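Integral membrane indolylacetylinositol arabinosyltransferase EmbB (Mycolicibacterium smegmatis MC2 155, PDB 7BVC) is a membrane protein that probably transfers arabinosyl units to build the arabinan of cell-wall arabinogalactan, and is bound here by the drug ethambutol. Local coordinates at residues B[390-404]-B[423-437]. Sequence-based numbering, arbitrary orientation.
Sequences PEGQIATGALITYVL and TAAFTLGIQPTGLIA
Ile394 meets the 423-437 segment with both branches. Its chi1 of -63° puts CG1 beside the backbone N and CG2 anti to it. CG2 lies 4.0 Å from Ile436 CG1, and the two side chains cross at about a right angle. The other branch is extended. Its CD1 reaches Thr433 CG2 at 3.7 Å and also touches Gln431 CB. Ile436 CD1 also rests on Ala398 CB, one turn further along helix 391-404, at 4.0 Å.

At the other end, Thr423 is a knob among Gly397, Ile400, Thr401 and Leu404. Its methyl CG2 enters the hole and its OG1 bonds back to Leu419 O. Thr401 OG1 donates to Gly397 O at 2.9 Å, from above the carbonyl plane. Thr401 N reaches the same oxygen from the opposite face. Between these ends, Gly397 has no side chain, and its CA lies 4.1 Å from Thr427 OG1.

Pro390 CG packs on Gln431 CG at 3.6 Å, and the bent Gln431 side chain lies near the bound ethambutol. Helices 391-411 and 415-428 form a nearly antiparallel hairpin (169°) in the membrane-helix bundle of the GT-C glycosyltransferase region. The chain after 428 folds back along the first helix. Helix 342-355 packs against Gln393, Thr396 and Leu399, while helix 554-570 meets Tyr402 and Ile436.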
ATOM      1  N   PRO B 390      24.453  -5.765   4.078  1.00 56.16           N
ATOM      2  CA  PRO B 390      25.635  -5.588   3.228  1.00 56.16           C
ATOM      3  C   PRO B 390      25.426  -4.591   2.090  1.00 56.16           C
ATOM      4  O   PRO B 390      25.619  -4.910   0.914  1.00 56.16           O
ATOM      5  CB  PRO B 390      25.880  -7.003   2.698  1.00 56.16           C
ATOM      6  CG  PRO B 390      24.507  -7.574   2.587  1.00 56.16           C
ATOM      7  CD  PRO B 390      23.671  -6.949   3.683  1.00 56.16           C
ATOM      8  N   GLU B 391      25.028  -3.367   2.433  1.00 55.11           N
ATOM      9  CA  GLU B 391      24.898  -2.314   1.436  1.00 55.11           C
ATOM     10  C   GLU B 391      26.162  -1.478   1.305  1.00 55.11           C
ATOM     11  O   GLU B 391      26.525  -1.084   0.190  1.00 55.11           O
ATOM     12  CB  GLU B 391      23.718  -1.401   1.779  1.00 55.11           C
ATOM     13  CG  GLU B 391      22.420  -2.138   2.052  1.00 55.11           C
ATOM     14  CD  GLU B 391      21.863  -2.821   0.822  1.00 55.11           C
ATOM     15  OE1 GLU B 391      22.144  -2.351  -0.299  1.00 55.11           O
ATOM     16  OE2 GLU B 391      21.143  -3.832   0.973  1.00 55.11           O
ATOM     17  N   GLY B 392      26.844  -1.208   2.419  1.00 52.52           N
ATOM     18  CA  GLY B 392      28.097  -0.479   2.344  1.00 52.52           C
ATOM     19  C   GLY B 392      29.169  -1.251   1.601  1.00 52.52           C
ATOM     20  O   GLY B 392      29.970  -0.669   0.867  1.00 52.52           O
ATOM     21  N   GLN B 393      29.189  -2.575   1.768  1.00 52.11           N
ATOM     22  CA  GLN B 393      30.156  -3.394   1.047  1.00 52.11           C
ATOM     23  C   GLN B 393      29.907  -3.345  -0.455  1.00 52.11           C
ATOM     24  O   GLN B 393      30.855  -3.251  -1.245  1.00 52.11           O
ATOM     25  CB  GLN B 393      30.103  -4.834   1.553  1.00 52.11           C
ATOM     26  CG  GLN B 393      30.799  -5.054   2.883  1.00 52.11           C
ATOM     27  CD  GLN B 393      29.986  -4.549   4.057  1.00 52.11           C
ATOM     28  OE1 GLN B 393      30.385  -3.612   4.746  1.00 52.11           O
ATOM     29  NE2 GLN B 393      28.838  -5.170   4.292  1.00 52.11           N
ATOM     30  N   ILE B 394      28.641  -3.396  -0.869  1.00 50.70           N
ATOM     31  CA  ILE B 394      28.331  -3.340  -2.294  1.00 50.70           C
ATOM     32  C   ILE B 394      28.643  -1.960  -2.857  1.00 50.70           C
ATOM     33  O   ILE B 394      29.142  -1.834  -3.983  1.00 50.70           O
ATOM     34  CB  ILE B 394      26.866  -3.742  -2.540  1.00 50.70           C
ATOM     35  CG1 ILE B 394      26.638  -5.191  -2.112  1.00 50.70           C
ATOM     36  CG2 ILE B 394      26.509  -3.576  -4.004  1.00 50.70           C
ATOM     37  CD1 ILE B 394      25.199  -5.624  -2.181  1.00 50.70           C
ATOM     38  N   ALA B 395      28.367  -0.905  -2.089  1.00 48.81           N
ATOM     39  CA  ALA B 395      28.726   0.438  -2.534  1.00 48.81           C
ATOM     40  C   ALA B 395      30.236   0.578  -2.697  1.00 48.81           C
ATOM     41  O   ALA B 395      30.713   1.153  -3.683  1.00 48.81           O
ATOM     42  CB  ALA B 395      28.191   1.480  -1.554  1.00 48.81           C
ATOM     43  N   THR B 396      31.005   0.040  -1.750  1.00 46.78           N
ATOM     44  CA  THR B 396      32.457   0.112  -1.854  1.00 46.78           C
ATOM     45  C   THR B 396      32.975  -0.705  -3.029  1.00 46.78           C
ATOM     46  O   THR B 396      33.916  -0.282  -3.709  1.00 46.78           O
ATOM     47  CB  THR B 396      33.098  -0.365  -0.552  1.00 46.78           C
ATOM     48  OG1 THR B 396      32.639   0.450   0.531  1.00 46.78           O
ATOM     49  CG2 THR B 396      34.612  -0.268  -0.633  1.00 46.78           C
ATOM     50  N   GLY B 397      32.366  -1.860  -3.303  1.00 46.68           N
ATOM     51  CA  GLY B 397      32.777  -2.640  -4.459  1.00 46.68           C
ATOM     52  C   GLY B 397      32.487  -1.928  -5.766  1.00 46.68           C
ATOM     53  O   GLY B 397      33.323  -1.902  -6.677  1.00 46.68           O
ATOM     54  N   ALA B 398      31.296  -1.335  -5.876  1.00 45.42           N
ATOM     55  CA  ALA B 398      30.946  -0.579  -7.071  1.00 45.42           C
ATOM     56  C   ALA B 398      31.799   0.671  -7.233  1.00 45.42           C
ATOM     57  O   ALA B 398      31.972   1.146  -8.359  1.00 45.42           O
ATOM     58  CB  ALA B 398      29.467  -0.199  -7.038  1.00 45.42           C
ATOM     59  N   LEU B 399      32.330   1.217  -6.138  1.00 44.06           N
ATOM     60  CA  LEU B 399      33.243   2.349  -6.257  1.00 44.06           C
ATOM     61  C   LEU B 399      34.639   1.901  -6.673  1.00 44.06           C
ATOM     62  O   LEU B 399      35.293   2.566  -7.487  1.00 44.06           O
ATOM     63  CB  LEU B 399      33.299   3.117  -4.937  1.00 44.06           C
ATOM     64  CG  LEU B 399      33.948   4.500  -4.974  1.00 44.06           C
ATOM     65  CD1 LEU B 399      33.087   5.473  -5.758  1.00 44.06           C
ATOM     66  CD2 LEU B 399      34.182   5.009  -3.565  1.00 44.06           C
ATOM     67  N   ILE B 400      35.111   0.776  -6.127  1.00 43.63           N
ATOM     68  CA  ILE B 400      36.420   0.253  -6.508  1.00 43.63           C
ATOM     69  C   ILE B 400      36.432  -0.138  -7.979  1.00 43.63           C
ATOM     70  O   ILE B 400      37.432   0.061  -8.680  1.00 43.63           O
ATOM     71  CB  ILE B 400      36.810  -0.932  -5.604  1.00 43.63           C
ATOM     72  CG1 ILE B 400      37.009  -0.468  -4.163  1.00 43.63           C
ATOM     73  CG2 ILE B 400      38.076  -1.597  -6.105  1.00 43.63           C
ATOM     74  CD1 ILE B 400      37.279  -1.595  -3.198  1.00 43.63           C
ATOM     75  N   THR B 401      35.323  -0.692  -8.474  1.00 44.82           N
ATOM     76  CA  THR B 401      35.247  -1.051  -9.888  1.00 44.82           C
ATOM     77  C   THR B 401      35.395   0.181 -10.777  1.00 44.82           C
ATOM     78  O   THR B 401      36.155   0.171 -11.753  1.00 44.82           O
ATOM     79  CB  THR B 401      33.928  -1.768 -10.176  1.00 44.82           C
ATOM     80  OG1 THR B 401      33.848  -2.955  -9.381  1.00 44.82           O
ATOM     81  CG2 THR B 401      33.839  -2.144 -11.643  1.00 44.82           C
ATOM     82  N   TYR B 402      34.667   1.251 -10.450  1.00 45.29           N
ATOM     83  CA  TYR B 402      34.776   2.493 -11.209  1.00 45.29           C
ATOM     84  C   TYR B 402      36.192   3.053 -11.154  1.00 45.29           C
ATOM     85  O   TYR B 402      36.731   3.500 -12.173  1.00 45.29           O
ATOM     86  CB  TYR B 402      33.766   3.510 -10.676  1.00 45.29           C
ATOM     87  CG  TYR B 402      33.914   4.909 -11.229  1.00 45.29           C
ATOM     88  CD1 TYR B 402      33.371   5.253 -12.458  1.00 45.29           C
ATOM     89  CD2 TYR B 402      34.576   5.894 -10.511  1.00 45.29           C
ATOM     90  CE1 TYR B 402      33.495   6.531 -12.962  1.00 45.29           C
ATOM     91  CE2 TYR B 402      34.707   7.175 -11.008  1.00 45.29           C
ATOM     92  CZ  TYR B 402      34.164   7.487 -12.234  1.00 45.29           C
ATOM     93  OH  TYR B 402      34.291   8.762 -12.733  1.00 45.29           O
ATOM     94  N   VAL B 403      36.811   3.040  -9.970  1.00 43.72           N
ATOM     95  CA  VAL B 403      38.165   3.571  -9.836  1.00 43.72           C
ATOM     96  C   VAL B 403      39.144   2.768 -10.685  1.00 43.72           C
ATOM     97  O   VAL B 403      40.011   3.333 -11.363  1.00 43.72           O
ATOM     98  CB  VAL B 403      38.582   3.595  -8.354  1.00 43.72           C
ATOM     99  CG1 VAL B 403      40.062   3.891  -8.222  1.00 43.72           C
ATOM    100  CG2 VAL B 403      37.768   4.627  -7.598  1.00 43.72           C
ATOM    101  N   LEU B 404      39.007   1.440 -10.682  1.00 45.00           N
ATOM    102  CA  LEU B 404      39.922   0.603 -11.451  1.00 45.00           C
ATOM    103  C   LEU B 404      39.724   0.793 -12.949  1.00 45.00           C
ATOM    104  O   LEU B 404      40.698   0.813 -13.711  1.00 45.00           O
ATOM    105  CB  LEU B 404      39.736  -0.865 -11.066  1.00 45.00           C
ATOM    106  CG  LEU B 404      40.331  -1.284  -9.723  1.00 45.00           C
ATOM    107  CD1 LEU B 404      40.001  -2.732  -9.424  1.00 45.00           C
ATOM    108  CD2 LEU B 404      41.831  -1.064  -9.717  1.00 45.00           C
ATOM    109  N   THR B 423      36.385  -7.869  -9.325  1.00 45.54           N
ATOM    110  CA  THR B 423      35.744  -7.089  -8.271  1.00 45.54           C
ATOM    111  C   THR B 423      34.233  -7.040  -8.466  1.00 45.54           C
ATOM    112  O   THR B 423      33.470  -7.215  -7.508  1.00 45.54           O
ATOM    113  CB  THR B 423      36.326  -5.677  -8.234  1.00 45.54           C
ATOM    114  OG1 THR B 423      37.732  -5.745  -7.966  1.00 45.54           O
ATOM    115  CG2 THR B 423      35.655  -4.855  -7.150  1.00 45.54           C
ATOM    116  N   ALA B 424      33.785  -6.813  -9.702  1.00 48.15           N
ATOM    117  CA  ALA B 424      32.352  -6.767  -9.978  1.00 48.15           C
ATOM    118  C   ALA B 424      31.697  -8.118  -9.730  1.00 48.15           C
ATOM    119  O   ALA B 424      30.600  -8.187  -9.165  1.00 48.15           O
ATOM    120  CB  ALA B 424      32.108  -6.306 -11.413  1.00 48.15           C
ATOM    121  N   ALA B 425      32.358  -9.205 -10.134  1.00 49.00           N
ATOM    122  CA  ALA B 425      31.814 -10.534  -9.871  1.00 49.00           C
ATOM    123  C   ALA B 425      31.692 -10.794  -8.374  1.00 49.00           C
ATOM    124  O   ALA B 425      30.657 -11.279  -7.903  1.00 49.00           O
ATOM    125  CB  ALA B 425      32.690 -11.597 -10.531  1.00 49.00           C
ATOM    126  N   PHE B 426      32.733 -10.459  -7.608  1.00 49.95           N
ATOM    127  CA  PHE B 426      32.718 -10.748  -6.179  1.00 49.95           C
ATOM    128  C   PHE B 426      31.692  -9.896  -5.444  1.00 49.95           C
ATOM    129  O   PHE B 426      31.061 -10.365  -4.493  1.00 49.95           O
ATOM    130  CB  PHE B 426      34.109 -10.547  -5.586  1.00 49.95           C
ATOM    131  CG  PHE B 426      34.931 -11.798  -5.546  1.00 49.95           C
ATOM    132  CD1 PHE B 426      35.752 -12.136  -6.607  1.00 49.95           C
ATOM    133  CD2 PHE B 426      34.874 -12.642  -4.454  1.00 49.95           C
ATOM    134  CE1 PHE B 426      36.504 -13.291  -6.575  1.00 49.95           C
ATOM    135  CE2 PHE B 426      35.624 -13.797  -4.416  1.00 49.95           C
ATOM    136  CZ  PHE B 426      36.440 -14.123  -5.478  1.00 49.95           C
ATOM    137  N   THR B 427      31.510  -8.645  -5.862  1.00 50.84           N
ATOM    138  CA  THR B 427      30.495  -7.822  -5.220  1.00 50.84           C
ATOM    139  C   THR B 427      29.089  -8.129  -5.715  1.00 50.84           C
ATOM    140  O   THR B 427      28.120  -7.736  -5.058  1.00 50.84           O
ATOM    141  CB  THR B 427      30.798  -6.338  -5.417  1.00 50.84           C
ATOM    142  OG1 THR B 427      29.886  -5.557  -4.638  1.00 50.84           O
ATOM    143  CG2 THR B 427      30.644  -5.964  -6.856  1.00 50.84           C
ATOM    144  N   LEU B 428      28.951  -8.814  -6.851  1.00 51.21           N
ATOM    145  CA  LEU B 428      27.652  -9.350  -7.236  1.00 51.21           C
ATOM    146  C   LEU B 428      27.330 -10.626  -6.474  1.00 51.21           C
ATOM    147  O   LEU B 428      26.155 -10.917  -6.225  1.00 51.21           O
ATOM    148  CB  LEU B 428      27.618  -9.611  -8.744  1.00 51.21           C
ATOM    149  CG  LEU B 428      26.316 -10.116  -9.367  1.00 51.21           C
ATOM    150  CD1 LEU B 428      26.068  -9.422 -10.691  1.00 51.21           C
ATOM    151  CD2 LEU B 428      26.362 -11.622  -9.565  1.00 51.21           C
ATOM    152  N   GLY B 429      28.352 -11.388  -6.097  1.00 52.46           N
ATOM    153  CA  GLY B 429      28.143 -12.616  -5.355  1.00 52.46           C
ATOM    154  C   GLY B 429      27.773 -12.417  -3.897  1.00 52.46           C
ATOM    155  O   GLY B 429      27.654 -13.391  -3.149  1.00 52.46           O
ATOM    156  N   ILE B 430      27.580 -11.169  -3.482  1.00 53.20           N
ATOM    157  CA  ILE B 430      27.190 -10.871  -2.105  1.00 53.20           C
ATOM    158  C   ILE B 430      25.678 -10.918  -1.938  1.00 53.20           C
ATOM    159  O   ILE B 430      25.158 -11.613  -1.062  1.00 53.20           O
ATOM    160  CB  ILE B 430      27.752  -9.500  -1.674  1.00 53.20           C
ATOM    161  CG1 ILE B 430      29.277  -9.535  -1.594  1.00 53.20           C
ATOM    162  CG2 ILE B 430      27.168  -9.084  -0.338  1.00 53.20           C
ATOM    163  CD1 ILE B 430      29.889  -8.233  -1.135  1.00 53.20           C
ATOM    164  N   GLN B 431      24.957 -10.176  -2.769  1.00 56.81           N
ATOM    165  CA  GLN B 431      23.505 -10.105  -2.712  1.00 56.81           C
ATOM    166  C   GLN B 431      22.984  -9.941  -4.129  1.00 56.81           C
ATOM    167  O   GLN B 431      23.713  -9.468  -5.009  1.00 56.81           O
ATOM    168  CB  GLN B 431      23.038  -8.941  -1.831  1.00 56.81           C
ATOM    169  CG  GLN B 431      23.096  -9.225  -0.343  1.00 56.81           C
ATOM    170  CD  GLN B 431      21.837  -9.889   0.168  1.00 56.81           C
ATOM    171  OE1 GLN B 431      20.885  -9.217   0.561  1.00 56.81           O
ATOM    172  NE2 GLN B 431      21.826 -11.215   0.165  1.00 56.81           N
ATOM    173  N   PRO B 432      21.730 -10.323  -4.386  1.00 57.28           N
ATOM    174  CA  PRO B 432      21.169 -10.103  -5.729  1.00 57.28           C
ATOM    175  C   PRO B 432      21.108  -8.642  -6.121  1.00 57.28           C
ATOM    176  O   PRO B 432      21.031  -8.339  -7.317  1.00 57.28           O
ATOM    177  CB  PRO B 432      19.766 -10.717  -5.630  1.00 57.28           C
ATOM    178  CG  PRO B 432      19.459 -10.750  -4.176  1.00 57.28           C
ATOM    179  CD  PRO B 432      20.767 -10.981  -3.489  1.00 57.28           C
ATOM    180  N   THR B 433      21.144  -7.726  -5.156  1.00 56.93           N
ATOM    181  CA  THR B 433      21.175  -6.299  -5.437  1.00 56.93           C
ATOM    182  C   THR B 433      22.563  -5.802  -5.818  1.00 56.93           C
ATOM    183  O   THR B 433      22.753  -4.591  -5.969  1.00 56.93           O
ATOM    184  CB  THR B 433      20.657  -5.512  -4.230  1.00 56.93           C
ATOM    185  OG1 THR B 433      20.513  -4.133  -4.584  1.00 56.93           O
ATOM    186  CG2 THR B 433      21.620  -5.628  -3.064  1.00 56.93           C
ATOM    187  N   GLY B 434      23.531  -6.704  -5.975  1.00 56.45           N
ATOM    188  CA  GLY B 434      24.868  -6.360  -6.405  1.00 56.45           C
ATOM    189  C   GLY B 434      25.023  -6.122  -7.887  1.00 56.45           C
ATOM    190  O   GLY B 434      26.145  -5.936  -8.362  1.00 56.45           O
ATOM    191  N   LEU B 435      23.921  -6.124  -8.639  1.00 59.78           N
ATOM    192  CA  LEU B 435      23.985  -5.869 -10.073  1.00 59.78           C
ATOM    193  C   LEU B 435      24.368  -4.430 -10.392  1.00 59.78           C
ATOM    194  O   LEU B 435      24.573  -4.102 -11.565  1.00 59.78           O
ATOM    195  CB  LEU B 435      22.641  -6.199 -10.721  1.00 59.78           C
ATOM    196  CG  LEU B 435      22.475  -7.605 -11.298  1.00 59.78           C
ATOM    197  CD1 LEU B 435      21.015  -7.876 -11.608  1.00 59.78           C
ATOM    198  CD2 LEU B 435      23.327  -7.771 -12.542  1.00 59.78           C
ATOM    199  N   ILE B 436      24.464  -3.567  -9.386  1.00 58.47           N
ATOM    200  CA  ILE B 436      24.779  -2.159  -9.597  1.00 58.47           C
ATOM    201  C   ILE B 436      26.254  -1.997  -9.934  1.00 58.47           C
ATOM    202  O   ILE B 436      26.717  -0.890 -10.231  1.00 58.47           O
ATOM    203  CB  ILE B 436      24.408  -1.320  -8.362  1.00 58.47           C
ATOM    204  CG1 ILE B 436      25.460  -1.498  -7.268  1.00 58.47           C
ATOM    205  CG2 ILE B 436      23.033  -1.711  -7.853  1.00 58.47           C
ATOM    206  CD1 ILE B 436      25.498  -0.365  -6.272  1.00 58.47           C
ATOM    207  N   ALA B 437      27.005  -3.096  -9.888  1.00 57.60           N
ATOM    208  CA  ALA B 437      28.434  -3.051 -10.162  1.00 57.60           C
ATOM    209  C   ALA B 437      28.774  -3.273 -11.624  1.00 57.60           C
ATOM    210  O   ALA B 437      29.813  -2.787 -12.084  1.00 57.60           O
ATOM    211  CB  ALA B 437      29.164  -4.090  -9.316  1.00 57.60           C
TER